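Local coordinates for protein superoxide dismutase [Mn/Fe] (Aeropyrum pernix, PDB 3AK2) that catalyses the dismutation of superoxide to oxygen and hydrogen peroxide and, being cambialistic, works with either manganese or iron at its metal site, at residues A122-G127 against I144-K149. Numbering follows the deposited sequence.
Sequences AKTVEG and ILQVEK. With EDO (1,2-ethanediol), chain F.
In the C-terminal alpha/beta domain of this Fe/Mn superoxide dismutase, the turn that leads from helix 111-123 into the three-stranded antiparallel sheet lies against the outer strand 141-148, with Val125 packed on Gln146 and Glu126 beside Glu148. Val125 CG2 rests 3.9 Å from Gln146 CG, the two side chains passing antiparallel to one another, and CG1 reaches on to 4.1 Å from Val147 O. In Gln146 CD stands anti to CA (chi2 174°), which sets the amide carbon against Val125. NE2 is hydrogen-bonded to Ala121 O and lies 3.2 Å from Thr124 OG1, whose own hydrogen bond goes to Ala120 O. One water joins the two segments: it accepts from Glu126 N at 2.8 Å and donates to Gln146 OE1 and to Glu148 OE1. The end of Glu148 reaches the turn, its carboxylate carbon CD 3.7 Å from Glu126 O, and its OE2 takes a hydrogen bond from O2 of an ethanediol at 2.8 Å. Glu126 OE2 and Glu148 OE1 are 4.6 Å apart, and both carboxylates form salt bridges to Lys149 of the second subunit and Arg67 of a third. An alanine in place of Glu148 would probably leave the bridging water without one of its acceptors and deprive that lysine and arginine of a carboxylate partner. Two buried carboxylates this close would probably repel each other if both are charged, so cations from neighbouring chains probably offset their charge, tying this water-bridged turn to the assembly of the tetramer.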
loop_
_atom_site.group_PDB
_atom_site.type_symbol
_atom_site.label_atom_id
_atom_site.label_comp_id
_atom_site.label_asym_id
_atom_site.label_seq_id
_atom_site.Cartn_x
_atom_site.Cartn_y
_atom_site.Cartn_z
ATOM N N ALA A 122 -6.359 14.914 8.967
ATOM C CA ALA A 122 -5.254 15.500 8.204
ATOM C C ALA A 122 -3.907 15.359 8.913
ATOM O O ALA A 122 -2.905 14.977 8.304
ATOM C CB ALA A 122 -5.542 16.960 7.904
ATOM N N LYS A 123 -3.889 15.668 10.205
ATOM C CA LYS A 123 -2.650 15.645 10.973
ATOM C C LYS A 123 -2.043 14.253 11.068
ATOM O O LYS A 123 -0.816 14.105 11.078
ATOM C CB LYS A 123 -2.871 16.218 12.375
ATOM C CG LYS A 123 -3.020 17.729 12.389
ATOM C CD LYS A 123 -3.342 18.242 13.782
ATOM C CE LYS A 123 -3.916 19.649 13.728
ATOM N NZ LYS A 123 -4.316 20.133 15.082
ATOM N N THR A 124 -2.902 13.239 11.123
ATOM C CA THR A 124 -2.446 11.876 11.393
ATOM C C THR A 124 -2.311 10.991 10.150
ATOM O O THR A 124 -2.204 9.770 10.267
ATOM C CB THR A 124 -3.333 11.180 12.444
ATOM O OG1 THR A 124 -4.674 11.062 11.949
ATOM C CG2 THR A 124 -3.318 11.950 13.783
ATOM N N VAL A 125 -2.306 11.594 8.964
ATOM C CA VAL A 125 -1.972 10.840 7.758
ATOM C C VAL A 125 -0.568 10.277 7.955
ATOM O O VAL A 125 0.357 10.999 8.335
ATOM C CB VAL A 125 -2.044 11.707 6.487
ATOM C CG1 VAL A 125 -1.468 10.961 5.297
ATOM C CG2 VAL A 125 -3.487 12.107 6.202
ATOM N N GLU A 126 -0.420 8.978 7.727
ATOM C CA GLU A 126 0.863 8.328 7.910
ATOM C C GLU A 126 1.663 8.410 6.615
ATOM O O GLU A 126 1.241 7.891 5.584
ATOM C CB GLU A 126 0.653 6.884 8.322
ATOM C CG GLU A 126 1.917 6.206 8.770
ATOM C CD GLU A 126 1.644 4.819 9.267
ATOM O OE1 GLU A 126 1.672 4.622 10.502
ATOM O OE2 GLU A 126 1.381 3.935 8.420
ATOM N N GLY A 127 2.823 9.055 6.672
ATOM C CA GLY A 127 3.542 9.418 5.454
ATOM C C GLY A 127 2.864 10.604 4.795
ATOM O O GLY A 127 2.283 11.455 5.468
ATOM N N ILE A 144 -15.684 11.608 6.051
ATOM C CA ILE A 144 -14.283 12.022 6.114
ATOM C C ILE A 144 -13.397 10.788 6.006
ATOM O O ILE A 144 -13.694 9.746 6.600
ATOM C CB ILE A 144 -13.956 12.823 7.411
ATOM C CG1 ILE A 144 -14.773 14.119 7.456
ATOM C CG2 ILE A 144 -12.450 13.135 7.515
ATOM C CD1 ILE A 144 -14.713 14.860 8.788
ATOM N N LEU A 145 -12.323 10.904 5.230
ATOM C CA LEU A 145 -11.310 9.847 5.173
ATOM C C LEU A 145 -9.921 10.421 4.900
ATOM O O LEU A 145 -9.774 11.614 4.604
ATOM C CB LEU A 145 -11.674 8.769 4.134
ATOM C CG LEU A 145 -11.525 9.080 2.639
ATOM C CD1 LEU A 145 -11.424 7.792 1.836
ATOM C CD2 LEU A 145 -12.645 9.965 2.100
ATOM N N GLN A 146 -8.909 9.564 5.025
ATOM C CA GLN A 146 -7.549 9.887 4.612
ATOM C C GLN A 146 -7.223 9.208 3.298
ATOM O O GLN A 146 -7.750 8.124 2.985
ATOM C CB GLN A 146 -6.535 9.381 5.626
ATOM C CG GLN A 146 -6.624 10.002 6.997
ATOM C CD GLN A 146 -5.676 9.347 7.975
ATOM O OE1 GLN A 146 -5.294 8.188 7.809
ATOM N NE2 GLN A 146 -5.295 10.085 9.011
ATOM N N VAL A 147 -6.322 9.829 2.551
ATOM C CA VAL A 147 -5.711 9.195 1.392
ATOM C C VAL A 147 -4.197 9.251 1.586
ATOM O O VAL A 147 -3.660 10.300 1.949
ATOM C CB VAL A 147 -6.136 9.895 0.077
ATOM C CG1 VAL A 147 -5.359 9.354 -1.117
ATOM C CG2 VAL A 147 -7.642 9.757 -0.150
ATOM N N GLU A 148 -3.520 8.122 1.381
ATOM C CA GLU A 148 -2.056 8.075 1.407
ATOM C C GLU A 148 -1.532 8.181 -0.023
ATOM O O GLU A 148 -2.209 7.759 -0.965
ATOM C CB GLU A 148 -1.564 6.802 2.103
ATOM C CG GLU A 148 -1.803 6.835 3.612
ATOM C CD GLU A 148 -1.336 5.590 4.348
ATOM O OE1 GLU A 148 -1.846 5.358 5.465
ATOM O OE2 GLU A 148 -0.470 4.845 3.825
ATOM N N LYS A 149 -0.336 8.745 -0.193
ATOM C CA LYS A 149 0.120 9.181 -1.516
ATOM C C LYS A 149 -1.023 9.970 -2.160
ATOM O O LYS A 149 -1.537 10.894 -1.536
ATOM C CB LYS A 149 0.594 8.006 -2.388
ATOM C CG LYS A 149 1.854 7.310 -1.856
ATOM C CD LYS A 149 2.599 6.502 -2.926
ATOM C CE LYS A 149 1.832 5.290 -3.407
ATOM N NZ LYS A 149 2.728 4.509 -4.303
HETATM C C1 EDO F . 2.860 3.891 0.534
HETATM O O1 EDO F . 3.545 4.684 -0.440
HETATM C C2 EDO F . 1.492 4.499 0.806
HETATM O O2 EDO F . 1.583 5.343 1.958
HETATM O O HOH W 1 -2.722 7.480 6.997
#